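Alpha-L-rhamnosidase (Streptomyces avermitilis, PDB 3W5M) hydrolyses terminal non-reducing alpha-L-rhamnose residues, releasing L-rhamnose from citrus flavonoids and from gum arabic, and binds L-rhamnose through a calcium-dependent carbohydrate-binding module. Local coordinates at residues 125-130 against 460-465; 374-379 against 397-402; 604-609 against 951-956; 856-861 against 871-876; 86-91 against 104-109. One frame throughout, in Å; residues are numbered along the deposited sequence.

Overall arrangement
The five contacts sample four domains of one long chain and show how chemistry follows place. Contacts 1 and 2 sit 11 Å apart between centres and reach the same seven-stranded sheet: contact 2 is a wholly buried apolar meeting of two sheets, whereas contact 1, at that sheet's margin, is partly buried and sets a proline ring and arginine methylenes against backbone carbonyls; A464 CB touches A398 CB between them. Across the molecule, contacts 3 and 4 also adjoin, 15 Å between centres. Leucines alone make contact 4, a buried helix pair, whereas the interdomain contact 3 relies on a side-chain amide. Contact 5, in the N-terminal domain, stands apart as a true hairpin, with backbone hydrogen bonds and an aromatic cluster.

Contact 1 (125-130 against 460-465); sequences APAPLT and AVRGAD
R462 sets the CG and CD methylenes of its side chain against A125 O and P126 CA, a charged residue making contact through its methylenes rather than its guanidinium. Its CG stands between the backbone N and the carbonyl carbon (chi1 53°), and from there CD comes to 3.7 Å from A125 O and 3.9 Å from P126 CA. The chain then bends at chi3 (-75°), which turns NE off this line; beyond it the guanidinium is only loosely approached, with NH1 4.4 Å from A127 CB. A125 takes part through its carbonyl, since its own CB points away from 460-465. That oxygen is buried here and finds no hydrogen-bonding partner in the model. The setting is the margin of a seven-stranded antiparallel sheet in a beta-sandwich domain: R462 bonds through its backbone to S124 of the outermost strand 123-124. After that strand the chain enters the short helix 127-130 and departs for the rhamnose-binding module CBM67, returning in strand 303-311. P126 occupies the N-cap position of the helix, and its O accepts from L129 N at 2.9 Å. Its pyrrolidine ring meets the other segment at a carbonyl too: CG lies 3.5 Å from A460 O, with CB and CD each at 3.6 Å from that same atom. A423 of strand 422-424 packs against P126, A125 and V461.

Contact 2 (374-379 against 397-402); sequences AYVAPG and PALLAQ
The ring of P397 lies over one face of the flat peptide unit that joins A377 to P378. Its CG stands almost directly above A377 C, at 3.7 Å, and its CB is above A377 O, at 3.3 Å, so the pyrrolidine covers the carbonyl itself. The other flat group, the ring of Y375, takes no part across the contact: the CB of Y375 points away from 397-402, and the ring meets W448 edge-to-face. Next to the proline, V376 straddles two residues with its fork. CG1, anti to the backbone N (chi1 -177°), reaches P397 CB at 3.7 Å, while CG2 lies 4.0 Å from L399 CB. One step further, L399 CD2 rests on A374 CB at 3.9 Å. A374 and V376 of one strand thus share a common apolar layer with P397, just ahead of the second strand, and L399 within it. The strand axes pass 7.4 Å apart with their directions at 141°, and the strands belong to different sheets: 368-377 to a seven-stranded antiparallel one, 398-407 to a five-stranded mixed one. Such face-to-face packing of two sheets is characteristic of a beta-sandwich, consistent here with the jelly roll of galactose-binding-like domains.

Contact 3 (604-609 against 951-956); sequences TNVPML and GEVTSA
N605 uses its side-chain amide as if it were a peptide group, gripping the backbone of E952 and T954 at once. This grip lies at the junction of two domains, where strand 600-604, at the margin of the C-terminal beta-sandwich domain's six-stranded sheet, hands over to helix 607-622 of the (alpha/alpha)6 barrel. The CB of N605 points toward 951-956, and CG stands between the backbone N and the carbonyl carbon (chi1 63°). ND2 donates to E952 O at 2.9 Å in a nearly straight bond, N-H...O 174°, lying in the amide plane of N605 and in the carbonyl plane of E952. OD1 accepts from T954 N at 2.8 Å, the donor standing 43° out of the plane of the side-chain carbonyl. The two bonds bracket V953 and fix the rotation of the amide. The backbone adds a third bond, N605 N to S955 O at 3.2 Å, continuing the antiparallel pairing in which T604 and A956 form a non-hydrogen-bonded pair; the CA-H of T604 also approaches S955 O. T604 OG1 accepts from V606 N at 3.0 Å, an ST turn just ahead of the helix. V606 then sets CG2 3.4 Å from E952 O, the oxygen ND2 already holds. Beyond the polar grip an apolar patch begins, completed by I930, and there L609 CD1 meets V953 CG2 at 3.7 Å.

Contact 4 (856-861 against 871-876); sequences RLLPVL and YRLLHQ
L873 pushes its CD1 methyl into a hollow lined by three leucines of the facing helix. L861 CD1 bounds it at 3.7 Å and L857 CD2, one turn earlier, at 3.8 Å; both of these side chains cross L873 at about a right angle. L858 closes the third side, its CD2 lying 4.0 Å from L873 CD1. In L873, chi1 (-63°) sets CG beside the backbone N, and the near-anti chi2 (-177°) then carries CD1 outward. L858 is a bump in turn: its branched end enters the notch between L873 and L874, with CD2 against the former and CD1 4.0 Å from L874 CD1. All of the touching is between methyl groups and CB, and every residue involved is buried. The helix axes remain 10.6 Å apart and run at 149°, nearly antiparallel, so that the interlocking side chains fill the gap between the backbones. The first helix is kinked at P859, whose N has no bond to the turn before. I840 of helix 829-842 touches both L861 and L873, and W925 of helix 923-929 rests on L858 and L874. A short turn joins 854-863 to 867-875, two consecutive, roughly antiparallel helices packed by leucines within the (alpha/alpha)6-barrel domain of this glycoside hydrolase.

Contact 5 (86-91 against 104-109); sequences YFWSVR and APSWWE
W108 lies at the heart of an aromatic cluster with Y86 and W88. Y86 sets its CB over one face of the indole, 3.7 Å from the centroid of the six-membered ring and 8° off the normal, while its own ring is nearly parallel to W108 (26°) but slid aside with little overlap. On W88 the same indole acts by its edge: W108 CE3 reaches W88 CD1 at 3.7 Å in an offset edge-to-face pair, planes at 63°. The opposite side of the sheet bears F87 and W107, where W107 CB stands over the phenyl face, 3.8 Å from F87 CD2. Between these layers the backbones bond in regular antiparallel fashion. Y86 pairs both ways with W108, the bond from Y86 N to W108 O measuring 2.7 Å, and W88 does likewise with S106. At the polar margin one water accepts from W88 NE1 at 3.2 Å and bonds S106 OG at 2.8 Å; a second donates to W88 O and A104 O. This hairpin ends a four-stranded sheet of the immunoglobulin-like, fibronectin-type domain: strand 85-94 is flanked by 40-48 and 106-110, with V11 of strand 10-11 and L27 and W29 of strand 26-32 packing against the cluster.

Contact 1 (125-130 against 460-465)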
# COMPACT_ATOMS: atom_id res chain seq x y z
N ALA A 125 -16.70 12.43 -16.35
CA ALA A 125 -16.55 13.60 -17.23
C ALA A 125 -16.71 13.13 -18.69
O ALA A 125 -16.39 11.98 -19.00
CB ALA A 125 -15.20 14.26 -17.02
N PRO A 126 -17.20 14.02 -19.59
CA PRO A 126 -17.42 13.62 -20.99
C PRO A 126 -16.11 13.44 -21.77
O PRO A 126 -15.04 13.82 -21.27
CB PRO A 126 -18.25 14.78 -21.54
CG PRO A 126 -17.75 15.95 -20.76
CD PRO A 126 -17.59 15.43 -19.37
N ALA A 127 -16.21 12.88 -22.98
CA ALA A 127 -15.04 12.48 -23.79
C ALA A 127 -13.98 13.57 -24.04
O ALA A 127 -12.79 13.27 -23.99
CB ALA A 127 -15.49 11.84 -25.11
N PRO A 128 -14.41 14.82 -24.29
CA PRO A 128 -13.42 15.89 -24.48
C PRO A 128 -12.49 16.11 -23.25
O PRO A 128 -11.40 16.67 -23.40
CB PRO A 128 -14.30 17.14 -24.70
CG PRO A 128 -15.60 16.64 -25.20
CD PRO A 128 -15.78 15.25 -24.64
N LEU A 129 -12.93 15.67 -22.07
CA LEU A 129 -12.18 15.88 -20.82
C LEU A 129 -11.42 14.62 -20.36
O LEU A 129 -10.45 14.71 -19.60
CB LEU A 129 -13.10 16.41 -19.71
CG LEU A 129 -13.82 17.75 -19.97
CD1 LEU A 129 -14.66 18.15 -18.74
CD2 LEU A 129 -12.84 18.87 -20.33
N THR A 130 -11.85 13.45 -20.81
CA THR A 130 -11.27 12.20 -20.34
C THR A 130 -10.47 11.47 -21.42
O THR A 130 -9.81 10.46 -21.13
CB THR A 130 -12.34 11.23 -19.82
OG1 THR A 130 -13.28 10.95 -20.87
CG2 THR A 130 -13.04 11.80 -18.61
N ALA A 460 -21.95 18.82 -19.75
CA ALA A 460 -22.76 17.77 -19.12
C ALA A 460 -21.88 16.54 -18.89
O ALA A 460 -21.06 16.18 -19.75
CB ALA A 460 -23.95 17.40 -20.00
N VAL A 461 -22.01 15.94 -17.71
CA VAL A 461 -21.39 14.63 -17.43
C VAL A 461 -22.04 13.55 -18.28
O VAL A 461 -23.08 13.76 -18.88
CB VAL A 461 -21.50 14.25 -15.94
CG1 VAL A 461 -20.72 15.22 -15.08
CG2 VAL A 461 -22.96 14.15 -15.50
N ARG A 462 -21.42 12.38 -18.34
CA ARG A 462 -22.05 11.25 -19.02
C ARG A 462 -22.25 10.15 -17.99
O ARG A 462 -21.62 10.17 -16.90
CB ARG A 462 -21.18 10.77 -20.18
CG ARG A 462 -19.75 10.47 -19.79
CD ARG A 462 -18.89 10.06 -20.97
NE ARG A 462 -19.17 8.70 -21.39
CZ ARG A 462 -18.40 8.01 -22.23
NH1 ARG A 462 -17.28 8.56 -22.72
NH2 ARG A 462 -18.74 6.77 -22.57
N GLY A 463 -23.15 9.22 -18.28
CA GLY A 463 -23.21 8.00 -17.50
C GLY A 463 -21.93 7.28 -17.83
O GLY A 463 -21.48 7.32 -18.98
N ALA A 464 -21.34 6.66 -16.83
CA ALA A 464 -20.13 5.88 -16.99
C ALA A 464 -20.42 4.60 -17.77
O ALA A 464 -21.51 4.04 -17.66
CB ALA A 464 -19.60 5.53 -15.62
N ASP A 465 -19.45 4.15 -18.55
CA ASP A 465 -19.61 2.93 -19.35
C ASP A 465 -18.78 1.81 -18.74
O ASP A 465 -18.53 0.77 -19.36
CB ASP A 465 -19.19 3.18 -20.81
CG ASP A 465 -17.69 3.31 -20.98
OD1 ASP A 465 -17.03 3.95 -20.13
OD2 ASP A 465 -17.15 2.76 -21.97

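Contact 2 (374-379 against 397-402)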
# COMPACT_ATOMS: atom_id res chain seq x y z
N ALA A 374 -16.58 17.32 -6.82
CA ALA A 374 -15.50 16.32 -6.62
C ALA A 374 -14.45 16.40 -7.71
O ALA A 374 -14.77 16.71 -8.84
CB ALA A 374 -16.08 14.89 -6.52
N TYR A 375 -13.20 16.10 -7.35
CA TYR A 375 -12.18 15.74 -8.32
C TYR A 375 -12.30 14.25 -8.51
O TYR A 375 -12.56 13.54 -7.54
CB TYR A 375 -10.78 15.99 -7.78
CG TYR A 375 -10.40 17.45 -7.81
CD1 TYR A 375 -10.11 18.07 -9.03
CD2 TYR A 375 -10.28 18.19 -6.65
CE1 TYR A 375 -9.76 19.42 -9.09
CE2 TYR A 375 -9.92 19.55 -6.69
CZ TYR A 375 -9.67 20.14 -7.92
OH TYR A 375 -9.32 21.49 -8.03
N VAL A 376 -12.15 13.82 -9.75
CA VAL A 376 -12.20 12.38 -10.11
C VAL A 376 -10.98 12.01 -10.97
O VAL A 376 -10.83 12.54 -12.06
CB VAL A 376 -13.48 12.04 -10.89
CG1 VAL A 376 -13.52 10.52 -11.15
CG2 VAL A 376 -14.69 12.51 -10.12
N ALA A 377 -10.13 11.09 -10.48
CA ALA A 377 -8.84 10.78 -11.14
C ALA A 377 -8.73 9.30 -11.50
O ALA A 377 -9.47 8.51 -10.96
CB ALA A 377 -7.67 11.11 -10.19
N PRO A 378 -7.76 8.92 -12.35
CA PRO A 378 -7.60 7.50 -12.77
C PRO A 378 -7.23 6.47 -11.70
O PRO A 378 -7.79 5.37 -11.73
CB PRO A 378 -6.49 7.57 -13.84
CG PRO A 378 -6.50 9.01 -14.30
CD PRO A 378 -6.81 9.80 -13.07
N GLY A 379 -6.29 6.79 -10.79
CA GLY A 379 -5.89 5.87 -9.70
C GLY A 379 -5.44 4.50 -10.21
O GLY A 379 -4.82 4.39 -11.26
N PRO A 397 -12.26 7.25 -15.41
CA PRO A 397 -12.80 7.15 -14.05
C PRO A 397 -14.25 7.61 -13.87
O PRO A 397 -14.77 8.44 -14.64
CB PRO A 397 -11.82 8.00 -13.22
CG PRO A 397 -11.24 8.95 -14.18
CD PRO A 397 -11.19 8.25 -15.51
N ALA A 398 -14.88 7.05 -12.85
CA ALA A 398 -16.26 7.33 -12.55
C ALA A 398 -16.48 7.57 -11.06
O ALA A 398 -15.78 7.01 -10.23
CB ALA A 398 -17.16 6.19 -13.08
N LEU A 399 -17.48 8.39 -10.76
CA LEU A 399 -17.87 8.79 -9.39
C LEU A 399 -19.27 8.27 -9.04
O LEU A 399 -20.18 8.33 -9.86
CB LEU A 399 -17.88 10.33 -9.29
CG LEU A 399 -18.35 10.91 -7.96
CD1 LEU A 399 -17.36 10.69 -6.81
CD2 LEU A 399 -18.69 12.40 -8.11
N LEU A 400 -19.44 7.83 -7.80
CA LEU A 400 -20.76 7.54 -7.25
C LEU A 400 -20.90 8.31 -5.94
O LEU A 400 -20.06 8.19 -5.03
CB LEU A 400 -20.92 6.02 -7.02
CG LEU A 400 -22.32 5.53 -6.63
CD1 LEU A 400 -23.23 5.60 -7.85
CD2 LEU A 400 -22.25 4.11 -6.10
N ALA A 401 -21.92 9.16 -5.84
CA ALA A 401 -22.07 9.96 -4.60
C ALA A 401 -23.54 10.11 -4.21
O ALA A 401 -24.40 10.32 -5.07
CB ALA A 401 -21.43 11.33 -4.78
N GLN A 402 -23.81 9.97 -2.92
CA GLN A 402 -25.18 10.09 -2.37
C GLN A 402 -25.15 10.85 -1.06
O GLN A 402 -24.59 10.39 -0.08
CB GLN A 402 -25.75 8.71 -2.11
CG GLN A 402 -27.20 8.64 -1.61
CD GLN A 402 -27.81 7.28 -1.96
OE1 GLN A 402 -27.80 6.87 -3.12
NE2 GLN A 402 -28.35 6.58 -0.95

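Contact 3 (604-609 against 951-956)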
# COMPACT_ATOMS: atom_id res chain seq x y z
N THR A 604 15.82 0.39 23.96
CA THR A 604 16.91 -0.31 24.65
C THR A 604 18.02 0.71 24.96
O THR A 604 17.93 1.88 24.53
CB THR A 604 17.52 -1.44 23.80
OG1 THR A 604 18.33 -0.89 22.75
CG2 THR A 604 16.45 -2.37 23.21
N ASN A 605 19.04 0.27 25.70
CA ASN A 605 20.26 1.05 25.91
C ASN A 605 21.16 1.18 24.67
O ASN A 605 22.12 1.96 24.70
CB ASN A 605 21.09 0.42 27.05
CG ASN A 605 21.57 -0.98 26.71
OD1 ASN A 605 20.78 -1.93 26.69
ND2 ASN A 605 22.87 -1.13 26.45
N VAL A 606 20.86 0.42 23.61
CA VAL A 606 21.66 0.32 22.39
C VAL A 606 21.11 1.11 21.19
O VAL A 606 20.16 0.68 20.53
CB VAL A 606 21.83 -1.14 21.96
CG1 VAL A 606 22.79 -1.25 20.78
CG2 VAL A 606 22.33 -1.95 23.14
N PRO A 607 21.72 2.28 20.90
CA PRO A 607 21.24 3.13 19.81
C PRO A 607 20.92 2.39 18.50
O PRO A 607 19.88 2.66 17.89
CB PRO A 607 22.37 4.15 19.64
CG PRO A 607 22.90 4.29 21.04
CD PRO A 607 22.89 2.89 21.57
N MET A 608 21.76 1.43 18.11
CA MET A 608 21.58 0.73 16.85
C MET A 608 20.30 -0.10 16.80
O MET A 608 19.70 -0.31 15.71
CB MET A 608 22.77 -0.17 16.53
CG MET A 608 22.85 -0.53 15.06
SD MET A 608 23.46 -2.19 14.74
CE MET A 608 21.93 -3.12 14.89
N LEU A 609 19.87 -0.60 17.95
CA LEU A 609 18.66 -1.41 17.97
C LEU A 609 17.45 -0.51 17.94
O LEU A 609 16.42 -0.87 17.38
CB LEU A 609 18.58 -2.34 19.17
CG LEU A 609 19.65 -3.43 19.26
CD1 LEU A 609 19.34 -4.22 20.52
CD2 LEU A 609 19.75 -4.30 18.01
N GLY A 951 24.05 -10.05 24.23
CA GLY A 951 24.73 -9.02 23.43
C GLY A 951 25.06 -7.79 24.26
O GLY A 951 25.58 -7.90 25.36
N GLU A 952 24.68 -6.62 23.76
CA GLU A 952 25.03 -5.37 24.40
C GLU A 952 23.84 -4.81 25.14
O GLU A 952 23.89 -3.67 25.62
CB GLU A 952 25.50 -4.33 23.37
CG GLU A 952 26.28 -4.88 22.19
CD GLU A 952 26.62 -3.82 21.14
OE1 GLU A 952 26.42 -2.60 21.39
OE2 GLU A 952 27.08 -4.21 20.05
N VAL A 953 22.76 -5.59 25.22
CA VAL A 953 21.54 -5.08 25.83
C VAL A 953 21.55 -5.30 27.34
O VAL A 953 21.56 -6.43 27.79
CB VAL A 953 20.25 -5.71 25.23
CG1 VAL A 953 19.03 -4.90 25.67
CG2 VAL A 953 20.32 -5.80 23.71
N THR A 954 21.52 -4.23 28.12
CA THR A 954 21.45 -4.39 29.57
C THR A 954 20.19 -3.74 30.13
O THR A 954 19.99 -3.66 31.35
CB THR A 954 22.69 -3.79 30.25
OG1 THR A 954 22.79 -2.39 29.94
CG2 THR A 954 23.96 -4.53 29.79
N SER A 955 19.32 -3.30 29.22
CA SER A 955 18.28 -2.37 29.60
C SER A 955 17.29 -2.36 28.46
O SER A 955 17.69 -2.20 27.32
CB SER A 955 18.92 -0.99 29.73
OG SER A 955 18.15 -0.15 30.56
N ALA A 956 16.00 -2.57 28.75
CA ALA A 956 14.94 -2.46 27.74
C ALA A 956 13.60 -2.10 28.36
O ALA A 956 13.31 -2.43 29.52
CB ALA A 956 14.81 -3.75 26.93

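Contact 4 (856-861 against 871-876)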
# COMPACT_ATOMS: atom_id res chain seq x y z
N ARG A 856 12.68 -16.47 10.28
CA ARG A 856 12.71 -17.62 11.20
C ARG A 856 14.10 -17.87 11.81
O ARG A 856 14.24 -18.72 12.69
CB ARG A 856 12.18 -18.88 10.47
CG ARG A 856 10.76 -18.74 9.91
CD ARG A 856 10.31 -19.90 9.02
NE ARG A 856 8.92 -19.74 8.58
CZ ARG A 856 7.85 -20.19 9.24
NH1 ARG A 856 7.98 -20.87 10.38
NH2 ARG A 856 6.63 -19.97 8.75
N LEU A 857 15.11 -17.13 11.38
CA LEU A 857 16.51 -17.43 11.78
C LEU A 857 16.80 -17.17 13.26
O LEU A 857 17.26 -18.06 13.99
CB LEU A 857 17.50 -16.66 10.87
CG LEU A 857 19.02 -16.64 11.20
CD1 LEU A 857 19.64 -18.00 10.95
CD2 LEU A 857 19.72 -15.58 10.36
N LEU A 858 16.56 -15.95 13.73
CA LEU A 858 16.85 -15.66 15.12
C LEU A 858 15.94 -16.46 16.06
O LEU A 858 16.42 -16.97 17.10
CB LEU A 858 16.85 -14.14 15.44
CG LEU A 858 17.88 -13.20 14.78
CD1 LEU A 858 18.00 -11.89 15.54
CD2 LEU A 858 19.26 -13.84 14.65
N PRO A 859 14.63 -16.61 15.72
CA PRO A 859 13.77 -17.50 16.55
C PRO A 859 14.27 -18.97 16.66
O PRO A 859 14.31 -19.52 17.77
CB PRO A 859 12.42 -17.43 15.82
CG PRO A 859 12.42 -16.06 15.23
CD PRO A 859 13.84 -15.89 14.71
N VAL A 860 14.65 -19.58 15.54
CA VAL A 860 15.21 -20.95 15.54
C VAL A 860 16.48 -21.03 16.39
O VAL A 860 16.64 -21.96 17.20
CB VAL A 860 15.44 -21.45 14.12
CG1 VAL A 860 16.44 -22.59 14.07
CG2 VAL A 860 14.12 -21.87 13.49
N LEU A 861 17.37 -20.05 16.23
CA LEU A 861 18.59 -19.97 17.04
C LEU A 861 18.25 -19.94 18.55
O LEU A 861 18.88 -20.63 19.33
CB LEU A 861 19.47 -18.77 16.63
CG LEU A 861 20.25 -18.88 15.32
CD1 LEU A 861 20.89 -17.54 15.00
CD2 LEU A 861 21.32 -19.96 15.41
N TYR A 871 22.21 -12.96 19.19
CA TYR A 871 22.68 -11.62 19.51
C TYR A 871 23.87 -11.24 18.65
O TYR A 871 24.00 -10.08 18.27
CB TYR A 871 23.01 -11.49 20.98
CG TYR A 871 21.84 -11.03 21.84
CD1 TYR A 871 21.43 -9.68 21.82
CD2 TYR A 871 21.15 -11.93 22.67
CE1 TYR A 871 20.38 -9.26 22.61
CE2 TYR A 871 20.10 -11.50 23.46
CZ TYR A 871 19.72 -10.17 23.42
OH TYR A 871 18.70 -9.72 24.20
N ARG A 872 24.73 -12.21 18.34
CA ARG A 872 25.93 -11.94 17.55
C ARG A 872 25.52 -11.44 16.16
O ARG A 872 26.03 -10.41 15.69
CB ARG A 872 26.80 -13.20 17.44
CG ARG A 872 28.19 -12.97 16.85
CD ARG A 872 29.16 -12.34 17.84
NE ARG A 872 30.55 -12.44 17.37
CZ ARG A 872 31.37 -13.46 17.63
NH1 ARG A 872 30.96 -14.49 18.37
NH2 ARG A 872 32.60 -13.46 17.15
N LEU A 873 24.60 -12.16 15.55
CA LEU A 873 23.99 -11.74 14.29
C LEU A 873 23.28 -10.40 14.41
O LEU A 873 23.40 -9.55 13.52
CB LEU A 873 23.02 -12.79 13.77
CG LEU A 873 23.66 -14.13 13.42
CD1 LEU A 873 22.60 -15.03 12.85
CD2 LEU A 873 24.79 -13.93 12.42
N LEU A 874 22.56 -10.20 15.51
CA LEU A 874 21.77 -8.99 15.69
C LEU A 874 22.65 -7.73 15.75
O LEU A 874 22.33 -6.71 15.13
CB LEU A 874 20.85 -9.08 16.92
CG LEU A 874 19.89 -7.89 17.07
CD1 LEU A 874 18.75 -7.99 16.06
CD2 LEU A 874 19.35 -7.81 18.49
N HIS A 875 23.77 -7.82 16.49
CA HIS A 875 24.65 -6.68 16.73
C HIS A 875 25.73 -6.51 15.66
O HIS A 875 26.49 -5.53 15.70
CB HIS A 875 25.33 -6.80 18.09
CG HIS A 875 24.41 -6.58 19.25
ND1 HIS A 875 23.67 -5.43 19.39
CD2 HIS A 875 24.13 -7.35 20.32
CE1 HIS A 875 22.95 -5.50 20.50
NE2 HIS A 875 23.23 -6.66 21.08
N GLN A 876 25.79 -7.46 14.74
CA GLN A 876 26.74 -7.45 13.64
C GLN A 876 26.63 -6.16 12.82
O GLN A 876 25.52 -5.74 12.47
CB GLN A 876 26.49 -8.67 12.76
CG GLN A 876 27.40 -8.86 11.56
CD GLN A 876 28.88 -9.00 11.92
OE1 GLN A 876 29.58 -8.00 12.12
NE2 GLN A 876 29.37 -10.25 11.98

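Contact 5 (86-91 against 104-109)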
# COMPACT_ATOMS: atom_id res chain seq x y z
N TYR A 86 -26.22 3.23 16.56
CA TYR A 86 -26.51 2.37 17.68
C TYR A 86 -25.63 2.72 18.86
O TYR A 86 -24.40 2.66 18.77
CB TYR A 86 -26.31 0.90 17.31
CG TYR A 86 -27.35 0.42 16.33
CD1 TYR A 86 -28.61 -0.00 16.77
CD2 TYR A 86 -27.11 0.45 14.95
CE1 TYR A 86 -29.58 -0.41 15.86
CE2 TYR A 86 -28.09 0.04 14.04
CZ TYR A 86 -29.31 -0.40 14.51
OH TYR A 86 -30.28 -0.83 13.62
N PHE A 87 -26.27 3.06 19.98
CA PHE A 87 -25.53 3.39 21.20
C PHE A 87 -25.39 2.13 22.03
O PHE A 87 -26.27 1.25 22.01
CB PHE A 87 -26.20 4.52 21.97
CG PHE A 87 -26.15 5.84 21.27
CD1 PHE A 87 -27.10 6.17 20.32
CD2 PHE A 87 -25.13 6.75 21.55
CE1 PHE A 87 -27.05 7.39 19.67
CE2 PHE A 87 -25.07 7.98 20.91
CZ PHE A 87 -26.04 8.30 19.97
N TRP A 88 -24.24 1.98 22.68
CA TRP A 88 -24.01 0.81 23.48
C TRP A 88 -23.17 1.08 24.71
O TRP A 88 -22.44 2.04 24.80
CB TRP A 88 -23.44 -0.36 22.66
CG TRP A 88 -21.98 -0.21 22.28
CD1 TRP A 88 -21.47 0.64 21.36
CD2 TRP A 88 -20.89 -0.95 22.82
NE1 TRP A 88 -20.09 0.49 21.31
CE2 TRP A 88 -19.72 -0.49 22.18
CE3 TRP A 88 -20.78 -1.97 23.78
CZ2 TRP A 88 -18.45 -1.03 22.46
CZ3 TRP A 88 -19.51 -2.49 24.08
CH2 TRP A 88 -18.36 -2.02 23.41
N SER A 89 -23.30 0.15 25.63
CA SER A 89 -22.65 0.21 26.90
C SER A 89 -22.50 -1.21 27.37
O SER A 89 -23.32 -2.06 27.04
CB SER A 89 -23.52 1.01 27.88
OG SER A 89 -22.78 1.37 29.03
N VAL A 90 -21.45 -1.47 28.12
CA VAL A 90 -21.23 -2.79 28.71
C VAL A 90 -20.81 -2.62 30.18
O VAL A 90 -20.27 -1.57 30.59
CB VAL A 90 -20.15 -3.59 27.91
CG1 VAL A 90 -18.79 -2.89 27.93
CG2 VAL A 90 -20.02 -5.01 28.41
N ARG A 91 -21.08 -3.65 30.97
CA ARG A 91 -20.59 -3.75 32.33
C ARG A 91 -20.22 -5.19 32.53
O ARG A 91 -20.69 -6.08 31.81
CB ARG A 91 -21.63 -3.29 33.38
CG ARG A 91 -22.90 -4.12 33.43
CD ARG A 91 -23.59 -3.89 34.76
NE ARG A 91 -24.90 -4.53 34.80
CZ ARG A 91 -25.81 -4.29 35.74
NH1 ARG A 91 -25.54 -3.41 36.71
NH2 ARG A 91 -26.98 -4.92 35.71
N ALA A 104 -18.96 4.28 29.89
CA ALA A 104 -19.49 5.51 29.34
C ALA A 104 -20.07 5.17 27.95
O ALA A 104 -19.41 4.51 27.15
CB ALA A 104 -18.39 6.54 29.20
N PRO A 105 -21.33 5.57 27.68
CA PRO A 105 -21.96 5.19 26.42
C PRO A 105 -21.11 5.48 25.19
O PRO A 105 -20.44 6.51 25.11
CB PRO A 105 -23.24 6.04 26.40
CG PRO A 105 -23.57 6.17 27.87
CD PRO A 105 -22.23 6.40 28.52
N SER A 106 -21.12 4.55 24.23
CA SER A 106 -20.40 4.77 22.98
C SER A 106 -21.36 4.46 21.83
O SER A 106 -22.54 4.21 22.07
CB SER A 106 -19.15 3.88 22.92
OG SER A 106 -18.35 4.26 21.79
N TRP A 107 -20.88 4.47 20.59
CA TRP A 107 -21.79 4.20 19.49
C TRP A 107 -21.05 3.65 18.28
O TRP A 107 -19.82 3.81 18.15
CB TRP A 107 -22.58 5.48 19.11
CG TRP A 107 -21.74 6.69 18.73
CD1 TRP A 107 -21.39 7.75 19.54
CD2 TRP A 107 -21.17 6.98 17.43
NE1 TRP A 107 -20.62 8.65 18.84
CE2 TRP A 107 -20.48 8.21 17.54
CE3 TRP A 107 -21.17 6.31 16.19
CZ2 TRP A 107 -19.81 8.79 16.46
CZ3 TRP A 107 -20.49 6.89 15.11
CH2 TRP A 107 -19.81 8.12 15.26
N TRP A 108 -21.80 2.96 17.42
CA TRP A 108 -21.36 2.74 16.02
C TRP A 108 -22.52 3.12 15.12
O TRP A 108 -23.67 3.15 15.57
CB TRP A 108 -20.88 1.31 15.77
CG TRP A 108 -21.96 0.27 15.58
CD1 TRP A 108 -22.49 -0.16 14.39
CD2 TRP A 108 -22.62 -0.49 16.61
NE1 TRP A 108 -23.44 -1.13 14.62
CE2 TRP A 108 -23.54 -1.36 15.97
CE3 TRP A 108 -22.50 -0.53 18.01
CZ2 TRP A 108 -24.34 -2.25 16.68
CZ3 TRP A 108 -23.30 -1.41 18.72
CH2 TRP A 108 -24.20 -2.27 18.06
N GLU A 109 -22.24 3.43 13.87
CA GLU A 109 -23.29 3.77 12.93
C GLU A 109 -23.17 2.91 11.68
O GLU A 109 -22.11 2.83 11.07
CB GLU A 109 -23.24 5.27 12.60
CG GLU A 109 -24.39 5.74 11.71
CD GLU A 109 -24.37 7.24 11.45
OE1 GLU A 109 -24.27 8.00 12.44
OE2 GLU A 109 -24.49 7.67 10.28
O HOH W 1 -19.60 1.90 25.87
O HOH W 2 -17.62 2.08 20.12